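Local structure of coronin (Toxoplasma gondii, 4OZU) at residues G38-W50 with G55-G67. The protein probably binds actin filaments as a coronin, of which this chain is the WD40 beta-propeller domain. Sequence-based numbering, arbitrary orientation.
Sequences GLAANTEYIAAPW and GGVLGILRLADIG. With ACT (acetate ion), chain C.
Ala47 and Ile60 face each other in a non-hydrogen-bonded pair of the antiparallel hairpin made by strands 45-49 and 58-62. Here the packing is tight. Ala47 CB lies 3.8 Å from Ile60 CD1 and equally close to Leu58 CD2, so two branched side chains close over one methyl. The Leu58 side chain lies alongside the Pro49 ring, with Leu58 CD1 3.8 Å from Pro49 CD. This face packs on strand 82-87 of the next sheet, where Tyr45 touches Phe87 and Leu58 touches Thr85. On the other face, Ile46 CD1 meets Leu63 CD1, the two side chains crossing at about a right angle. Paired backbone hydrogen bonds link Ile46 with Leu61 and Ala48 with Gly59, and Trp50 N adds one more to Val57 O. The Trp50 ring brings CE3 to 3.9 Å from Gly59 CA.

The hairpin supplies two central strands of one blade of the beta-propeller, with strand 40-41 on its inner side.

The Glu44 end is looser and partly exposed. Glu44 CG stands anti to the backbone N (chi1 -179°) and covers the centre of one Tyr45 ring face. A bend at chi2 (82°) then turns the carboxylate toward Arg62. In a salt bridge, Arg62 NE and NH2 both donate to Glu44 OE2, at 3.2 and 3.1 Å. OE2 lies in the guanidinium plane, and both nitrogens come from the same face of the carboxylate. Arg62 NH1 forms a second salt bridge with Asp65 OD2, so two acids hold the guanidinium and probably stabilise its charge. Water 1 lies over one guanidinium face and bridges Glu44 O to Ala64 N.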
loop_
_atom_site.group_PDB
_atom_site.type_symbol
_atom_site.label_atom_id
_atom_site.label_comp_id
_atom_site.label_asym_id
_atom_site.label_seq_id
_atom_site.Cartn_x
_atom_site.Cartn_y
_atom_site.Cartn_z
ATOM N N GLY A 38 -0.073 8.117 1.982
ATOM C CA GLY A 38 -0.919 9.262 2.291
ATOM C C GLY A 38 -2.389 9.089 1.952
ATOM O O GLY A 38 -3.256 9.599 2.662
ATOM N N LEU A 39 -2.669 8.376 0.867
ATOM C CA LEU A 39 -4.038 8.138 0.436
ATOM C C LEU A 39 -4.351 6.657 0.489
ATOM O O LEU A 39 -3.470 5.824 0.716
ATOM C CB LEU A 39 -4.268 8.663 -0.989
ATOM C CG LEU A 39 -3.763 10.066 -1.313
ATOM C CD1 LEU A 39 -3.960 10.365 -2.795
ATOM C CD2 LEU A 39 -4.472 11.103 -0.461
ATOM N N ALA A 40 -5.619 6.336 0.277
ATOM C CA ALA A 40 -6.060 4.958 0.156
ATOM C C ALA A 40 -7.244 4.892 -0.799
ATOM O O ALA A 40 -7.986 5.860 -0.953
ATOM C CB ALA A 40 -6.438 4.390 1.507
ATOM N N ALA A 41 -7.398 3.754 -1.460
ATOM C CA ALA A 41 -8.536 3.546 -2.341
ATOM C C ALA A 41 -8.881 2.071 -2.400
ATOM O O ALA A 41 -8.001 1.217 -2.279
ATOM C CB ALA A 41 -8.238 4.085 -3.745
ATOM N N ASN A 42 -10.165 1.769 -2.553
ATOM C CA ASN A 42 -10.577 0.418 -2.898
ATOM C C ASN A 42 -11.338 0.495 -4.221
ATOM O O ASN A 42 -11.105 1.417 -5.001
ATOM C CB ASN A 42 -11.383 -0.239 -1.763
ATOM C CG ASN A 42 -12.713 0.450 -1.465
ATOM O OD1 ASN A 42 -13.137 1.387 -2.147
ATOM N ND2 ASN A 42 -13.386 -0.043 -0.431
ATOM N N THR A 43 -12.216 -0.456 -4.509
ATOM C CA THR A 43 -12.852 -0.468 -5.821
ATOM C C THR A 43 -13.930 0.604 -5.952
ATOM O O THR A 43 -14.400 0.863 -7.055
ATOM C CB THR A 43 -13.481 -1.834 -6.140
ATOM O OG1 THR A 43 -14.450 -2.174 -5.141
ATOM C CG2 THR A 43 -12.407 -2.910 -6.205
ATOM N N GLU A 44 -14.300 1.232 -4.835
ATOM C CA GLU A 44 -15.431 2.164 -4.805
ATOM C C GLU A 44 -15.050 3.552 -4.296
ATOM O O GLU A 44 -15.556 4.558 -4.803
ATOM C CB GLU A 44 -16.546 1.593 -3.924
ATOM C CG GLU A 44 -17.805 2.448 -3.810
ATOM C CD GLU A 44 -18.738 2.271 -4.988
ATOM O OE1 GLU A 44 -18.348 1.596 -5.965
ATOM O OE2 GLU A 44 -19.869 2.801 -4.933
ATOM N N TYR A 45 -14.168 3.603 -3.303
ATOM C CA TYR A 45 -13.898 4.842 -2.571
ATOM C C TYR A 45 -12.436 5.261 -2.595
ATOM O O TYR A 45 -11.535 4.445 -2.782
ATOM C CB TYR A 45 -14.327 4.712 -1.104
ATOM C CG TYR A 45 -15.752 4.271 -0.909
ATOM C CD1 TYR A 45 -16.803 5.053 -1.355
ATOM C CD2 TYR A 45 -16.051 3.079 -0.258
ATOM C CE1 TYR A 45 -18.109 4.658 -1.189
ATOM C CE2 TYR A 45 -17.359 2.675 -0.079
ATOM C CZ TYR A 45 -18.384 3.472 -0.553
ATOM O OH TYR A 45 -19.696 3.098 -0.392
ATOM N N ILE A 46 -12.228 6.554 -2.381
ATOM C CA ILE A 46 -10.914 7.125 -2.139
ATOM C C ILE A 46 -10.927 7.728 -0.737
ATOM O O ILE A 46 -11.873 8.425 -0.384
ATOM C CB ILE A 46 -10.566 8.232 -3.166
ATOM C CG1 ILE A 46 -10.592 7.683 -4.596
ATOM C CG2 ILE A 46 -9.213 8.853 -2.856
ATOM C CD1 ILE A 46 -10.632 8.772 -5.659
ATOM N N ALA A 47 -9.888 7.466 0.050
ATOM C CA ALA A 47 -9.728 8.120 1.345
ATOM C C ALA A 47 -8.583 9.115 1.256
ATOM O O ALA A 47 -7.496 8.773 0.791
ATOM C CB ALA A 47 -9.467 7.096 2.441
ATOM N N ALA A 48 -8.823 10.344 1.700
ATOM C CA ALA A 48 -7.786 11.369 1.714
ATOM C C ALA A 48 -7.895 12.229 2.975
ATOM O O ALA A 48 -8.928 12.860 3.202
ATOM C CB ALA A 48 -7.883 12.239 0.467
ATOM N N PRO A 49 -6.842 12.239 3.813
ATOM C CA PRO A 49 -6.846 13.122 4.983
ATOM C C PRO A 49 -7.168 14.570 4.609
ATOM O O PRO A 49 -6.604 15.108 3.653
ATOM C CB PRO A 49 -5.424 12.986 5.526
ATOM C CG PRO A 49 -5.019 11.609 5.139
ATOM C CD PRO A 49 -5.664 11.349 3.808
ATOM N N TRP A 50 -8.083 15.171 5.362
ATOM C CA TRP A 50 -8.627 16.485 5.040
ATOM C C TRP A 50 -7.837 17.576 5.747
ATOM O O TRP A 50 -7.208 17.328 6.775
ATOM C CB TRP A 50 -10.105 16.546 5.434
ATOM C CG TRP A 50 -10.935 17.425 4.552
ATOM C CD1 TRP A 50 -11.560 18.586 4.902
ATOM C CD2 TRP A 50 -11.233 17.209 3.166
ATOM N NE1 TRP A 50 -12.230 19.107 3.818
ATOM C CE2 TRP A 50 -12.041 18.281 2.741
ATOM C CE3 TRP A 50 -10.893 16.213 2.246
ATOM C CZ2 TRP A 50 -12.517 18.384 1.435
ATOM C CZ3 TRP A 50 -11.362 16.319 0.949
ATOM C CH2 TRP A 50 -12.166 17.395 0.557
ATOM N N GLY A 55 -8.529 17.527 15.411
ATOM C CA GLY A 55 -8.494 16.099 15.148
ATOM C C GLY A 55 -8.473 15.763 13.671
ATOM O O GLY A 55 -9.037 16.479 12.846
ATOM N N GLY A 56 -7.822 14.657 13.332
ATOM C CA GLY A 56 -7.715 14.246 11.950
ATOM C C GLY A 56 -9.069 13.902 11.363
ATOM O O GLY A 56 -9.916 13.297 12.021
ATOM N N VAL A 57 -9.267 14.303 10.114
ATOM C CA VAL A 57 -10.485 13.992 9.387
ATOM C C VAL A 57 -10.107 13.379 8.067
ATOM O O VAL A 57 -9.184 13.841 7.396
ATOM C CB VAL A 57 -11.357 15.248 9.152
ATOM C CG1 VAL A 57 -12.592 14.907 8.320
ATOM C CG2 VAL A 57 -11.769 15.841 10.474
ATOM N N LEU A 58 -10.826 12.321 7.716
ATOM C CA LEU A 58 -10.668 11.649 6.443
ATOM C C LEU A 58 -11.798 12.066 5.514
ATOM O O LEU A 58 -12.969 11.987 5.884
ATOM C CB LEU A 58 -10.680 10.139 6.656
ATOM C CG LEU A 58 -9.926 9.227 5.697
ATOM C CD1 LEU A 58 -8.447 9.575 5.625
ATOM C CD2 LEU A 58 -10.119 7.793 6.158
ATOM N N GLY A 59 -11.445 12.539 4.324
ATOM C CA GLY A 59 -12.423 12.748 3.277
ATOM C C GLY A 59 -12.628 11.437 2.544
ATOM O O GLY A 59 -11.657 10.739 2.248
ATOM N N ILE A 60 -13.886 11.095 2.278
ATOM C CA ILE A 60 -14.222 9.881 1.543
ATOM C C ILE A 60 -14.952 10.246 0.253
ATOM O O ILE A 60 -16.074 10.766 0.277
ATOM C CB ILE A 60 -15.085 8.912 2.395
ATOM C CG1 ILE A 60 -14.328 8.474 3.650
ATOM C CG2 ILE A 60 -15.493 7.686 1.581
ATOM C CD1 ILE A 60 -13.066 7.670 3.382
ATOM N N LEU A 61 -14.287 9.981 -0.869
ATOM C CA LEU A 61 -14.815 10.274 -2.197
ATOM C C LEU A 61 -15.181 8.980 -2.894
ATOM O O LEU A 61 -14.584 7.940 -2.620
ATOM C CB LEU A 61 -13.785 11.022 -3.046
ATOM C CG LEU A 61 -13.383 12.450 -2.679
ATOM C CD1 LEU A 61 -12.600 12.508 -1.380
ATOM C CD2 LEU A 61 -12.567 13.038 -3.818
ATOM N N ARG A 62 -16.144 9.037 -3.803
ATOM C CA ARG A 62 -16.394 7.900 -4.678
ATOM C C ARG A 62 -15.454 7.976 -5.874
ATOM O O ARG A 62 -15.344 9.013 -6.526
ATOM C CB ARG A 62 -17.853 7.863 -5.132
ATOM C CG ARG A 62 -18.825 7.569 -3.996
ATOM C CD ARG A 62 -20.221 7.214 -4.493
ATOM N NE ARG A 62 -20.216 5.995 -5.302
ATOM C CZ ARG A 62 -20.321 5.955 -6.630
ATOM N NH1 ARG A 62 -20.457 7.070 -7.342
ATOM N NH2 ARG A 62 -20.298 4.784 -7.254
ATOM N N LEU A 63 -14.767 6.867 -6.140
ATOM C CA LEU A 63 -13.821 6.768 -7.245
ATOM C C LEU A 63 -14.455 7.191 -8.572
ATOM O O LEU A 63 -13.821 7.854 -9.392
ATOM C CB LEU A 63 -13.291 5.332 -7.333
ATOM C CG LEU A 63 -12.193 5.009 -8.341
ATOM C CD1 LEU A 63 -10.927 5.768 -8.031
ATOM C CD2 LEU A 63 -11.927 3.515 -8.341
ATOM N N ALA A 64 -15.720 6.831 -8.761
ATOM C CA ALA A 64 -16.413 7.088 -10.016
ATOM C C ALA A 64 -16.812 8.555 -10.191
ATOM O O ALA A 64 -16.981 9.028 -11.319
ATOM C CB ALA A 64 -17.643 6.204 -10.112
ATOM N N ASP A 65 -16.965 9.272 -9.084
ATOM C CA ASP A 65 -17.482 10.637 -9.133
ATOM C C ASP A 65 -16.358 11.653 -9.289
ATOM O O ASP A 65 -16.098 12.464 -8.398
ATOM C CB ASP A 65 -18.302 10.937 -7.875
ATOM C CG ASP A 65 -19.592 10.132 -7.814
ATOM O OD1 ASP A 65 -20.076 9.691 -8.882
ATOM O OD2 ASP A 65 -20.125 9.945 -6.698
ATOM N N ILE A 66 -15.696 11.598 -10.438
ATOM C CA ILE A 66 -14.592 12.497 -10.723
ATOM C C ILE A 66 -15.141 13.864 -11.129
ATOM O O ILE A 66 -16.279 13.976 -11.598
ATOM C CB ILE A 66 -13.678 11.921 -11.829
ATOM C CG1 ILE A 66 -12.356 12.695 -11.891
ATOM C CG2 ILE A 66 -14.393 11.918 -13.178
ATOM C CD1 ILE A 66 -11.199 11.883 -12.459
ATOM N N GLY A 67 -14.335 14.901 -10.928
ATOM C CA GLY A 67 -14.713 16.251 -11.305
ATOM C C GLY A 67 -14.596 17.248 -10.167
ATOM O O GLY A 67 -13.971 16.979 -9.138
HETATM C C ACT C . -13.440 -3.842 -2.382
HETATM O O ACT C . -14.568 -3.967 -2.903
HETATM O OXT ACT C . -12.664 -3.041 -2.940
HETATM C CH3 ACT C . -13.042 -4.617 -1.163
HETATM O O HOH W 1 -16.994 4.758 -7.150
HETATM O O HOH W 2 -7.159 15.677 8.958
#